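Local coordinates for protein 2-dehydro-3-deoxy-d-gluconate/2-dehydro-3-deoxy-phosphogluconate aldolase (Picrophilus torridus, PDB 4UXD) that is an aldolase of the dihydrodipicolinate synthetase family, built on a barrel of parallel strands wrapped in helices and assembled from four chains, at residues 99-104 and 125-130; 139-144 and 172-177; 31-36 and 48-53; 52-57 and 226-231. All blocks are in the same frame, centred on the assembly; numbering follows the deposited sequence.

Interaction 1: residues 99-104 and 125-130; sequences GSSSIN and PPYYIK
Tyr127 lays its ring over the hydroxyl of Ser101 and also hands that oxygen its own backbone N-H. Followed outward, the tyrosine side chain starts with CB, 4.1 Å from Ser101 OG. CG sits between the backbone N and the carbonyl carbon (chi1 38°), and this folds the ring back over the serine. One face therefore rests on Ser101 OG, which lies 3.2 Å above the ring plane and over its centre, with the six ring carbons at comparable distances from it. At the tip, the phenolic OH passes the serine and comes 3.3 Å from Ser100 CA. The same Ser101 OG accepts from Tyr127 N, with OG and N 2.9 Å apart and an N-H...O angle of 165°. Pro126 CB approaches this oxygen more loosely, at 4.1 Å.

Ser100 turns its side chain away from Tyr127. Its OG accepts from Ser102 N in an ST turn and is also bonded to Glu105, while Ser102, at the N-cap position, accepts a weak bond from Asn104 N as helix 103-115 begins. Tyr127 and Tyr128 both reach the subunit interface, consistent with the interfacial tyrosine known in relatives such as dihydrodipicolinate synthase: Tyr128 OH is bonded to Ser67 of the second subunit, and the Tyr127 ring meets Tyr128 of that subunit. A glycerol lies near Tyr127. Chemically, one buried hydroxyl is gripped by a nearly straight N-H bond and covered by an aromatic face, which would restrain the rotation of Ser101 OG.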
loop_
_atom_site.group_PDB
_atom_site.type_symbol
_atom_site.label_atom_id
_atom_site.label_comp_id
_atom_site.label_asym_id
_atom_site.label_seq_id
_atom_site.Cartn_x
_atom_site.Cartn_y
_atom_site.Cartn_z
ATOM N N GLY A 99 -3.776 16.062 20.678
ATOM C CA GLY A 99 -2.840 15.311 19.857
ATOM C C GLY A 99 -1.458 15.920 19.726
ATOM O O GLY A 99 -1.293 17.136 19.700
ATOM N N SER A 100 -0.467 15.040 19.646
ATOM C CA SER A 100 0.942 15.384 19.512
ATOM C C SER A 100 1.745 14.094 19.633
ATOM O O SER A 100 1.355 13.203 20.376
ATOM C CB SER A 100 1.390 16.385 20.583
ATOM O OG SER A 100 2.807 16.391 20.696
ATOM N N SER A 101 2.869 13.985 18.932
ATOM C CA SER A 101 3.720 12.801 19.074
ATOM C C SER A 101 4.573 12.878 20.340
ATOM O O SER A 101 5.175 11.882 20.751
ATOM C CB SER A 101 4.616 12.620 17.847
ATOM O OG SER A 101 3.866 12.150 16.747
ATOM N N SER A 102 4.624 14.059 20.948
ATOM C CA SER A 102 5.339 14.253 22.203
ATOM C C SER A 102 4.383 14.012 23.359
ATOM O O SER A 102 3.388 14.726 23.505
ATOM C CB SER A 102 5.946 15.666 22.283
ATOM O OG SER A 102 6.396 15.992 23.594
ATOM N N ILE A 103 4.674 12.991 24.166
ATOM C CA ILE A 103 3.860 12.699 25.343
ATOM C C ILE A 103 3.846 13.916 26.296
ATOM O O ILE A 103 2.879 14.116 27.035
ATOM C CB ILE A 103 4.358 11.422 26.093
ATOM C CG1 ILE A 103 3.476 11.153 27.308
ATOM C CG2 ILE A 103 5.785 11.580 26.560
ATOM C CD1 ILE A 103 3.655 9.789 27.913
ATOM N N ASN A 104 4.891 14.745 26.254
ATOM C CA ASN A 104 4.941 15.962 27.078
ATOM C C ASN A 104 3.917 17.005 26.671
ATOM O O ASN A 104 3.383 17.704 27.525
ATOM C CB ASN A 104 6.317 16.609 27.022
ATOM C CG ASN A 104 7.333 15.890 27.874
ATOM O OD1 ASN A 104 7.236 14.683 28.101
ATOM N ND2 ASN A 104 8.323 16.629 28.350
ATOM N N PRO A 125 -3.216 8.086 17.964
ATOM C CA PRO A 125 -1.866 7.622 18.279
ATOM C C PRO A 125 -0.757 8.530 17.735
ATOM O O PRO A 125 -0.988 9.302 16.808
ATOM C CB PRO A 125 -1.823 6.239 17.633
ATOM C CG PRO A 125 -3.264 5.764 17.696
ATOM C CD PRO A 125 -4.080 7.009 17.445
ATOM N N PRO A 126 0.443 8.448 18.329
ATOM C CA PRO A 126 1.591 9.195 17.815
ATOM C C PRO A 126 1.855 8.877 16.367
ATOM O O PRO A 126 1.527 7.753 15.925
ATOM C CB PRO A 126 2.759 8.709 18.674
ATOM C CG PRO A 126 2.163 8.041 19.823
ATOM C CD PRO A 126 0.804 7.585 19.459
ATOM N N TYR A 127 2.468 9.834 15.662
ATOM C CA TYR A 127 2.648 9.739 14.233
ATOM C C TYR A 127 4.114 9.934 13.863
ATOM O O TYR A 127 4.986 9.811 14.730
ATOM C CB TYR A 127 1.718 10.733 13.531
ATOM C CG TYR A 127 1.570 12.048 14.233
ATOM C CD1 TYR A 127 0.615 12.212 15.239
ATOM C CD2 TYR A 127 2.385 13.130 13.907
ATOM C CE1 TYR A 127 0.476 13.403 15.896
ATOM C CE2 TYR A 127 2.254 14.344 14.568
ATOM C CZ TYR A 127 1.294 14.474 15.555
ATOM O OH TYR A 127 1.148 15.666 16.209
ATOM N N TYR A 128 4.366 10.181 12.571
ATOM C CA TYR A 128 5.696 10.245 11.974
ATOM C C TYR A 128 6.355 8.846 11.920
ATOM O O TYR A 128 6.267 8.148 10.897
ATOM C CB TYR A 128 6.595 11.243 12.718
ATOM C CG TYR A 128 7.896 11.497 11.998
ATOM C CD1 TYR A 128 7.932 12.273 10.847
ATOM C CD2 TYR A 128 9.083 10.935 12.450
ATOM C CE1 TYR A 128 9.119 12.506 10.189
ATOM C CE2 TYR A 128 10.270 11.144 11.780
ATOM C CZ TYR A 128 10.282 11.929 10.660
ATOM O OH TYR A 128 11.459 12.133 10.003
ATOM N N ILE A 129 7.009 8.441 13.004
ATOM C CA ILE A 129 7.599 7.115 13.096
ATOM C C ILE A 129 6.510 6.038 13.185
ATOM O O ILE A 129 5.544 6.163 13.940
ATOM C CB ILE A 129 8.561 7.045 14.305
ATOM C CG1 ILE A 129 9.905 7.670 13.925
ATOM C CG2 ILE A 129 8.819 5.628 14.756
ATOM C CD1 ILE A 129 10.603 8.348 15.079
ATOM N N LYS A 130 6.670 4.990 12.378
ATOM C CA LYS A 130 5.750 3.863 12.358
ATOM C C LYS A 130 5.846 3.085 13.656
ATOM O O LYS A 130 6.940 2.728 14.089
ATOM C CB LYS A 130 6.054 2.947 11.167
ATOM C CG LYS A 130 5.213 1.673 11.096
ATOM C CD LYS A 130 3.784 1.970 10.659
ATOM C CE LYS A 130 2.797 0.894 11.105
ATOM N NZ LYS A 130 1.558 1.509 11.660
#

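Interaction 2: residues 139-144 and 172-177; sequences YYKEIL and KSEFSS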
loop_
_atom_site.group_PDB
_atom_site.type_symbol
_atom_site.label_atom_id
_atom_site.label_comp_id
_atom_site.label_asym_id
_atom_site.label_seq_id
_atom_site.Cartn_x
_atom_site.Cartn_y
_atom_site.Cartn_z
ATOM N N TYR A 139 2.272 4.054 25.262
ATOM C CA TYR A 139 2.125 5.496 25.165
ATOM C C TYR A 139 0.788 5.988 25.778
ATOM O O TYR A 139 0.779 6.924 26.589
ATOM C CB TYR A 139 2.256 5.885 23.709
ATOM C CG TYR A 139 1.974 7.309 23.373
ATOM C CD1 TYR A 139 2.966 8.270 23.456
ATOM C CD2 TYR A 139 0.717 7.688 22.916
ATOM C CE1 TYR A 139 2.714 9.580 23.113
ATOM C CE2 TYR A 139 0.450 8.992 22.575
ATOM C CZ TYR A 139 1.452 9.935 22.676
ATOM O OH TYR A 139 1.182 11.229 22.320
ATOM N N TYR A 140 -0.325 5.349 25.417
ATOM C CA TYR A 140 -1.612 5.640 26.055
ATOM C C TYR A 140 -1.585 5.296 27.548
ATOM O O TYR A 140 -2.216 5.963 28.365
ATOM C CB TYR A 140 -2.755 4.874 25.381
ATOM C CG TYR A 140 -3.292 5.530 24.131
ATOM C CD1 TYR A 140 -4.329 6.452 24.191
ATOM C CD2 TYR A 140 -2.751 5.230 22.892
ATOM C CE1 TYR A 140 -4.816 7.045 23.052
ATOM C CE2 TYR A 140 -3.229 5.814 21.742
ATOM C CZ TYR A 140 -4.259 6.719 21.817
ATOM O OH TYR A 140 -4.716 7.292 20.643
ATOM N N LYS A 141 -0.850 4.248 27.891
ATOM C CA LYS A 141 -0.721 3.820 29.274
ATOM C C LYS A 141 -0.137 4.936 30.151
ATOM O O LYS A 141 -0.732 5.338 31.158
ATOM C CB LYS A 141 0.158 2.565 29.338
ATOM C CG LYS A 141 0.310 1.936 30.712
ATOM C CD LYS A 141 0.431 0.418 30.567
ATOM C CE LYS A 141 1.027 -0.299 31.782
ATOM N NZ LYS A 141 1.804 0.576 32.692
ATOM N N GLU A 142 1.027 5.435 29.749
ATOM C CA GLU A 142 1.732 6.444 30.513
ATOM C C GLU A 142 0.876 7.689 30.667
ATOM O O GLU A 142 0.889 8.355 31.704
ATOM C CB GLU A 142 3.047 6.797 29.820
ATOM C CG GLU A 142 4.110 7.375 30.736
ATOM C CD GLU A 142 5.180 6.355 31.097
ATOM O OE1 GLU A 142 4.838 5.158 31.243
ATOM O OE2 GLU A 142 6.363 6.751 31.216
ATOM N N ILE A 143 0.123 7.994 29.617
ATOM C CA ILE A 143 -0.645 9.220 29.567
ATOM C C ILE A 143 -1.892 9.111 30.461
ATOM O O ILE A 143 -2.143 9.973 31.312
ATOM C CB ILE A 143 -1.028 9.543 28.110
ATOM C CG1 ILE A 143 0.208 9.983 27.336
ATOM C CG2 ILE A 143 -2.054 10.643 28.035
ATOM C CD1 ILE A 143 0.064 9.937 25.819
ATOM N N LEU A 144 -2.658 8.045 30.262
ATOM C CA LEU A 144 -3.875 7.811 31.024
ATOM C C LEU A 144 -3.594 7.660 32.517
ATOM O O LEU A 144 -4.492 7.849 33.341
ATOM C CB LEU A 144 -4.587 6.558 30.518
ATOM C CG LEU A 144 -5.114 6.615 29.086
ATOM C CD1 LEU A 144 -5.541 5.217 28.633
ATOM C CD2 LEU A 144 -6.258 7.582 28.981
ATOM N N LYS A 172 -9.436 0.120 27.568
ATOM C CA LYS A 172 -10.769 0.362 28.085
ATOM C C LYS A 172 -10.864 -0.167 29.511
ATOM O O LYS A 172 -11.193 0.574 30.447
ATOM C CB LYS A 172 -11.824 -0.296 27.190
ATOM C CG LYS A 172 -13.257 0.086 27.550
ATOM C CD LYS A 172 -14.253 -0.742 26.766
ATOM C CE LYS A 172 -15.602 -0.788 27.450
ATOM N NZ LYS A 172 -16.598 -1.532 26.622
ATOM N N SER A 173 -10.535 -1.445 29.669
ATOM C CA SER A 173 -10.659 -2.116 30.957
ATOM C C SER A 173 -9.667 -1.601 31.993
ATOM O O SER A 173 -9.954 -1.638 33.183
ATOM C CB SER A 173 -10.482 -3.626 30.785
ATOM O OG SER A 173 -9.197 -3.942 30.289
ATOM N N GLU A 174 -8.510 -1.115 31.551
ATOM C CA GLU A 174 -7.447 -0.681 32.467
ATOM C C GLU A 174 -7.595 0.779 32.927
ATOM O O GLU A 174 -6.949 1.193 33.890
ATOM C CB GLU A 174 -6.085 -0.881 31.798
ATOM C CG GLU A 174 -4.880 -0.728 32.711
ATOM C CD GLU A 174 -3.555 -1.023 32.000
ATOM O OE1 GLU A 174 -3.592 -1.529 30.855
ATOM O OE2 GLU A 174 -2.480 -0.744 32.586
ATOM N N PHE A 175 -8.433 1.558 32.244
ATOM C CA PHE A 175 -8.660 2.953 32.626
ATOM C C PHE A 175 -10.087 3.345 32.342
ATOM O O PHE A 175 -10.507 3.424 31.190
ATOM C CB PHE A 175 -7.701 3.903 31.895
ATOM C CG PHE A 175 -6.261 3.519 32.023
ATOM C CD1 PHE A 175 -5.537 3.861 33.150
ATOM C CD2 PHE A 175 -5.633 2.799 31.016
ATOM C CE1 PHE A 175 -4.206 3.497 33.273
ATOM C CE2 PHE A 175 -4.299 2.427 31.131
ATOM C CZ PHE A 175 -3.585 2.779 32.260
ATOM N N SER A 176 -10.835 3.581 33.409
ATOM C CA SER A 176 -12.229 3.974 33.307
ATOM C C SER A 176 -12.352 5.342 32.637
ATOM O O SER A 176 -13.372 5.656 32.046
ATOM C CB SER A 176 -12.881 3.982 34.697
ATOM O OG SER A 176 -12.398 5.055 35.492
ATOM N N SER A 177 -11.292 6.138 32.709
ATOM C CA SER A 177 -11.264 7.470 32.101
ATOM C C SER A 177 -11.526 7.454 30.593
ATOM O O SER A 177 -11.937 8.471 30.020
ATOM C CB SER A 177 -9.915 8.125 32.365
ATOM O OG SER A 177 -8.870 7.245 31.992
#
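Apolar contact dominates, and it is made by Leu144 and Phe175, whose CA atoms are the nearest pair across the segments at 7.0 Å. Leu144 CB stands over the middle of the aromatic ring, 3.8 Å from the centroid of Phe175 and 11° off the ring normal, a CH-pi contact to the face. With CG anti to the carbonyl carbon (chi1 -65°), the leucine then carries its branch across the ring at an angle, and Leu144 CD1 reaches Phe175 CD2 at 3.4 Å. The aliphatic CG of the neighbouring Glu174 lies over the opposite face of Phe175, toward its edge, so both faces are met. The other leucine methyl, Leu144 CD2, lies 4.0 Å from Ser177 OG.

Electrostatic contact is looser and lies toward the solvent side. The extended Glu174 chain brings its carboxylate beside the aliphatic part of Lys141, with Glu174 OE2 3.6 Å from Lys141 CE. The ammonium itself stays farther off: Lys141 NZ is 4.5 Å from Glu174 OE2, beyond a salt bridge, so any attraction is probably modest.

Phe175 is the first residue to leave helical geometry after helix 165-174, and Ser177 already shares backbone bonds with Leu151 of strand 150-155. Helix ends packed side by side where one chain turns back into the central parallel sheet are what the outer layer of a (beta/alpha)8 barrel, the fold of this family, presents.

Interaction 3: residues 31-36 and 48-53; sequences PMITPL and NILIKY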
loop_
_atom_site.group_PDB
_atom_site.type_symbol
_atom_site.label_atom_id
_atom_site.label_comp_id
_atom_site.label_asym_id
_atom_site.label_seq_id
_atom_site.Cartn_x
_atom_site.Cartn_y
_atom_site.Cartn_z
ATOM N N PRO A 31 -15.854 18.595 14.335
ATOM C CA PRO A 31 -14.404 18.777 14.372
ATOM C C PRO A 31 -14.077 20.133 13.754
ATOM O O PRO A 31 -14.041 20.288 12.524
ATOM C CB PRO A 31 -13.877 17.602 13.552
ATOM C CG PRO A 31 -14.945 17.329 12.558
ATOM C CD PRO A 31 -16.273 17.800 13.176
ATOM N N MET A 32 -13.896 21.120 14.628
ATOM C CA MET A 32 -13.804 22.519 14.222
ATOM C C MET A 32 -12.608 22.800 13.329
ATOM O O MET A 32 -11.496 22.343 13.606
ATOM C CB MET A 32 -13.710 23.429 15.446
ATOM C CG MET A 32 -14.878 23.333 16.408
ATOM S SD MET A 32 -14.650 24.382 17.861
ATOM C CE MET A 32 -14.625 25.999 17.084
ATOM N N ILE A 33 -12.829 23.568 12.265
ATOM C CA ILE A 33 -11.703 24.201 11.598
ATOM C C ILE A 33 -11.143 25.257 12.536
ATOM O O ILE A 33 -11.836 25.753 13.423
ATOM C CB ILE A 33 -12.083 24.855 10.257
ATOM C CG1 ILE A 33 -13.191 25.892 10.463
ATOM C CG2 ILE A 33 -12.507 23.793 9.250
ATOM C CD1 ILE A 33 -13.417 26.782 9.270
ATOM N N THR A 34 -9.885 25.602 12.331
ATOM C CA THR A 34 -9.283 26.744 13.004
ATOM C C THR A 34 -9.225 27.942 12.041
ATOM O O THR A 34 -8.282 28.037 11.250
ATOM C CB THR A 34 -7.879 26.385 13.484
ATOM O OG1 THR A 34 -7.925 25.125 14.154
ATOM C CG2 THR A 34 -7.325 27.448 14.412
ATOM N N PRO A 35 -10.224 28.853 12.093
ATOM C CA PRO A 35 -10.257 29.946 11.109
ATOM C C PRO A 35 -8.980 30.789 11.105
ATOM O O PRO A 35 -8.427 31.047 12.177
ATOM C CB PRO A 35 -11.465 30.780 11.548
ATOM C CG PRO A 35 -12.331 29.838 12.290
ATOM C CD PRO A 35 -11.368 28.928 13.015
ATOM N N LEU A 36 -8.518 31.174 9.914
ATOM C CA LEU A 36 -7.276 31.929 9.757
ATOM C C LEU A 36 -7.461 33.240 8.977
ATOM O O LEU A 36 -8.259 33.331 8.031
ATOM C CB LEU A 36 -6.213 31.082 9.045
ATOM C CG LEU A 36 -5.856 29.693 9.587
ATOM C CD1 LEU A 36 -4.913 28.988 8.600
ATOM C CD2 LEU A 36 -5.228 29.771 10.986
ATOM N N ASN A 48 -15.324 32.953 16.494
ATOM C CA ASN A 48 -16.570 33.273 17.185
ATOM C C ASN A 48 -17.754 33.129 16.229
ATOM O O ASN A 48 -18.798 32.585 16.579
ATOM C CB ASN A 48 -16.514 34.687 17.766
ATOM C CG ASN A 48 -17.507 34.889 18.892
ATOM O OD1 ASN A 48 -18.635 35.332 18.668
ATOM N ND2 ASN A 48 -17.096 34.561 20.113
ATOM N N ILE A 49 -17.576 33.612 15.011
ATOM C CA ILE A 49 -18.602 33.490 13.994
ATOM C C ILE A 49 -18.971 32.030 13.832
ATOM O O ILE A 49 -20.138 31.698 13.671
ATOM C CB ILE A 49 -18.123 34.087 12.665
ATOM C CG1 ILE A 49 -18.165 35.616 12.777
ATOM C CG2 ILE A 49 -18.986 33.612 11.500
ATOM C CD1 ILE A 49 -17.303 36.359 11.771
ATOM N N LEU A 50 -17.955 31.174 13.928
ATOM C CA LEU A 50 -18.103 29.735 13.766
ATOM C C LEU A 50 -18.810 29.086 14.952
ATOM O O LEU A 50 -19.724 28.263 14.779
ATOM C CB LEU A 50 -16.727 29.088 13.571
ATOM C CG LEU A 50 -16.710 27.552 13.565
ATOM C CD1 LEU A 50 -17.658 27.015 12.507
ATOM C CD2 LEU A 50 -15.299 27.017 13.348
ATOM N N ILE A 51 -18.354 29.429 16.150
ATOM C CA ILE A 51 -18.980 28.963 17.382
ATOM C C ILE A 51 -20.464 29.313 17.414
ATOM O O ILE A 51 -21.275 28.544 17.913
ATOM C CB ILE A 51 -18.292 29.578 18.618
ATOM C CG1 ILE A 51 -16.901 28.980 18.793
ATOM C CG2 ILE A 51 -19.102 29.332 19.886
ATOM C CD1 ILE A 51 -15.997 29.796 19.657
ATOM N N LYS A 52 -20.821 30.482 16.893
ATOM C CA LYS A 52 -22.210 30.924 16.941
ATOM C C LYS A 52 -23.035 30.227 15.861
ATOM O O LYS A 52 -24.243 30.019 16.032
ATOM C CB LYS A 52 -22.301 32.447 16.799
ATOM C CG LYS A 52 -21.733 33.228 17.994
ATOM C CD LYS A 52 -22.351 32.808 19.324
ATOM C CE LYS A 52 -22.224 33.906 20.386
ATOM N NZ LYS A 52 -20.821 34.220 20.790
ATOM N N TYR A 53 -22.387 29.858 14.755
ATOM C CA TYR A 53 -23.024 28.991 13.759
ATOM C C TYR A 53 -23.263 27.576 14.284
ATOM O O TYR A 53 -24.292 26.962 14.002
ATOM C CB TYR A 53 -22.185 28.898 12.498
ATOM C CG TYR A 53 -22.765 27.921 11.505
ATOM C CD1 TYR A 53 -23.823 28.293 10.684
ATOM C CD2 TYR A 53 -22.264 26.621 11.391
ATOM C CE1 TYR A 53 -24.366 27.419 9.775
ATOM C CE2 TYR A 53 -22.803 25.729 10.473
ATOM C CZ TYR A 53 -23.861 26.132 9.666
ATOM O OH TYR A 53 -24.417 25.253 8.750
#
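Leu50 drives one methyl, CD2, into a nest formed by Met32, Ile33 and Pro35. The fit is closest at Ile33, where Leu50 CD2 stands 3.7 Å from the CG1 carbon and equally far from the backbone O of that isoleucine. Met32 CE closes in from another direction, 3.9 Å from Leu50 CD2, and Pro35 CG completes the nest at 4.2 Å from the same methyl. The leucine gets there because its CG is anti to the backbone N (chi1 172°), which points the branch toward the loop.

These residues join the end of the first strand of the (beta/alpha)8 barrel, 27-31, with the helix 44-56 that follows it: the chain from Met32 to Pro35 passes the buried side of that helix. Phe276 of helix 270-279 packs on both Ile33 and Leu50.

Away from this nest the packing thins. Met32, bent at its last torsion (chi3 63°), lets CE also touch Ile51 CG1, but at 4.1 Å. On the outward side of the helix the chemistry turns polar and leaves the loop behind: exposed Lys52 donates from NZ to Asn48 OD1 at 3.2 Å, one helical turn back, with the donor tilted 27° out of the carbonyl plane.

Interaction 4: residues 52-57 and 226-231; sequences KYLEGI and GTTNFS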
loop_
_atom_site.group_PDB
_atom_site.type_symbol
_atom_site.label_atom_id
_atom_site.label_comp_id
_atom_site.label_asym_id
_atom_site.label_seq_id
_atom_site.Cartn_x
_atom_site.Cartn_y
_atom_site.Cartn_z
ATOM N N LYS A 52 -20.821 30.482 16.893
ATOM C CA LYS A 52 -22.210 30.924 16.941
ATOM C C LYS A 52 -23.035 30.227 15.861
ATOM O O LYS A 52 -24.243 30.019 16.032
ATOM C CB LYS A 52 -22.301 32.447 16.799
ATOM C CG LYS A 52 -21.733 33.228 17.994
ATOM C CD LYS A 52 -22.351 32.808 19.324
ATOM C CE LYS A 52 -22.224 33.906 20.386
ATOM N NZ LYS A 52 -20.821 34.220 20.790
ATOM N N TYR A 53 -22.387 29.858 14.755
ATOM C CA TYR A 53 -23.024 28.991 13.759
ATOM C C TYR A 53 -23.263 27.576 14.284
ATOM O O TYR A 53 -24.292 26.962 14.002
ATOM C CB TYR A 53 -22.185 28.898 12.498
ATOM C CG TYR A 53 -22.765 27.921 11.505
ATOM C CD1 TYR A 53 -23.823 28.293 10.684
ATOM C CD2 TYR A 53 -22.264 26.621 11.391
ATOM C CE1 TYR A 53 -24.366 27.419 9.775
ATOM C CE2 TYR A 53 -22.803 25.729 10.473
ATOM C CZ TYR A 53 -23.861 26.132 9.666
ATOM O OH TYR A 53 -24.417 25.253 8.750
ATOM N N LEU A 54 -22.304 27.054 15.035
ATOM C CA LEU A 54 -22.407 25.701 15.544
ATOM C C LEU A 54 -23.524 25.610 16.556
ATOM O O LEU A 54 -24.286 24.636 16.566
ATOM C CB LEU A 54 -21.076 25.249 16.158
ATOM C CG LEU A 54 -20.041 24.871 15.103
ATOM C CD1 LEU A 54 -18.637 24.799 15.670
ATOM C CD2 LEU A 54 -20.425 23.535 14.468
ATOM N N GLU A 55 -23.620 26.629 17.410
ATOM C CA GLU A 55 -24.667 26.670 18.417
ATOM C C GLU A 55 -26.042 26.739 17.739
ATOM O O GLU A 55 -26.990 26.057 18.154
ATOM C CB GLU A 55 -24.440 27.842 19.354
ATOM C CG GLU A 55 -23.259 27.612 20.293
ATOM C CD GLU A 55 -22.873 28.823 21.136
ATOM O OE1 GLU A 55 -23.447 29.921 20.950
ATOM O OE2 GLU A 55 -21.979 28.660 21.993
ATOM N N GLY A 56 -26.120 27.531 16.667
ATOM C CA GLY A 56 -27.347 27.710 15.907
ATOM C C GLY A 56 -27.956 26.429 15.348
ATOM O O GLY A 56 -29.166 26.217 15.471
ATOM N N ILE A 57 -27.132 25.584 14.730
ATOM C CA ILE A 57 -27.589 24.293 14.195
ATOM C C ILE A 57 -27.569 23.181 15.237
ATOM O O ILE A 57 -27.787 22.027 14.906
ATOM C CB ILE A 57 -26.735 23.835 12.993
ATOM C CG1 ILE A 57 -25.286 23.575 13.428
ATOM C CG2 ILE A 57 -26.810 24.873 11.860
ATOM C CD1 ILE A 57 -24.370 23.103 12.318
ATOM N N GLY A 226 -17.056 16.883 9.896
ATOM C CA GLY A 226 -16.514 18.176 9.519
ATOM C C GLY A 226 -17.452 19.092 8.740
ATOM O O GLY A 226 -17.314 20.312 8.788
ATOM N N THR A 227 -18.397 18.522 8.007
ATOM C CA THR A 227 -19.313 19.339 7.232
ATOM C C THR A 227 -20.211 20.219 8.112
ATOM O O THR A 227 -20.840 21.151 7.609
ATOM C CB THR A 227 -20.208 18.477 6.338
ATOM O OG1 THR A 227 -21.047 17.636 7.150
ATOM C CG2 THR A 227 -19.350 17.647 5.394
ATOM N N THR A 228 -20.269 19.941 9.411
ATOM C CA THR A 228 -21.074 20.760 10.311
ATOM C C THR A 228 -20.475 22.164 10.498
ATOM O O THR A 228 -21.116 23.035 11.064
ATOM C CB THR A 228 -21.250 20.099 11.695
ATOM O OG1 THR A 228 -19.974 19.931 12.329
ATOM C CG2 THR A 228 -21.925 18.753 11.548
ATOM N N ASN A 229 -19.261 22.382 10.002
ATOM C CA ASN A 229 -18.649 23.695 10.064
ATOM C C ASN A 229 -19.400 24.734 9.216
ATOM O O ASN A 229 -19.203 25.935 9.384
ATOM C CB ASN A 229 -17.190 23.618 9.607
ATOM C CG ASN A 229 -16.270 23.101 10.681
ATOM O OD1 ASN A 229 -15.843 23.851 11.556
ATOM N ND2 ASN A 229 -15.950 21.809 10.621
ATOM N N PHE A 230 -20.249 24.272 8.302
ATOM C CA PHE A 230 -20.935 25.163 7.375
ATOM C C PHE A 230 -22.181 24.524 6.769
ATOM O O PHE A 230 -22.734 25.024 5.800
ATOM C CB PHE A 230 -19.978 25.587 6.266
ATOM C CG PHE A 230 -19.065 24.493 5.820
ATOM C CD1 PHE A 230 -19.500 23.532 4.931
ATOM C CD2 PHE A 230 -17.778 24.404 6.322
ATOM C CE1 PHE A 230 -18.659 22.518 4.540
ATOM C CE2 PHE A 230 -16.936 23.395 5.933
ATOM C CZ PHE A 230 -17.371 22.452 5.043
ATOM N N SER A 231 -22.631 23.428 7.361
ATOM C CA SER A 231 -23.822 22.743 6.891
ATOM C C SER A 231 -24.534 22.045 8.044
ATOM O O SER A 231 -23.900 21.388 8.871
ATOM C CB SER A 231 -23.457 21.739 5.806
ATOM O OG SER A 231 -24.607 21.076 5.335
#
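Two torsions aim side chains of 52-57 at the backbone of 226-231: Tyr53 has CG anti to the backbone N (chi1 175°), sending its ring out toward Phe230 and Ser231, while Ile57 has CG1 between its N and carbonyl carbon (chi1 64°), which carries CD1 to Thr228. The carbonyl oxygen of Thr228 is the common target. Tyr53 CE2 meets Thr228 O at 3.2 Å, with the oxygen at the ring edge and in its plane. Leu54 CD2 and Ile57 CD1 approach the same Thr228 O, each at 3.5 Å, so three side chains of the helix end converge on this carbonyl. Nearer the backbone, Tyr53 CD2 passes Asn229 O at 3.7 Å; at the tip, OH comes within 2.9 Å of Ser231 N, at an angle too poor for a hydrogen bond.

The facing loop is braced from within. Asn229 ND2 donates to Gly226 O at 2.7 Å in a nearly straight bond (167°), in the carbonyl plane and on a lone pair, and Gly226 O also takes the backbone N of Asn229. That double grip would fix the short 3-10 turn whose carbonyls receive the helix side chains. Thr228 OG1 is bonded back to Cys225 O.

In the barrel, the contact joins the end of helix 44-56 to the loop between strand 222-224, next to strand 27-31 in the sheet, and helix 233-240. Leu54 and Thr228 both rest on Cys30 of strand 27-31, and Phe230 faces helices 245-264 and 270-279.

How the interactions relate
Interactions 3 and 4 share helix 44-56 and lie about 8 Å apart between centres: one packs its inner face on the loop after strand 27-31, the other joins its end to the loop after strand 222-224, and Asn229 of interaction 4 probably bonds to Pro31 and Ile33 of interaction 3. Interactions 1 and 2 form another cluster, linked through Tyr139 and Tyr140 on helix 133-144, and both reach the second subunit. Interactions 1 and 3 are buried, whereas 2 and 4 are partly so. Interaction 1 is polar-aromatic, 2 an aromatic-aliphatic pair with a loose charged pair beside it, 3 almost wholly apolar, and 4 side chains against backbone carbonyls.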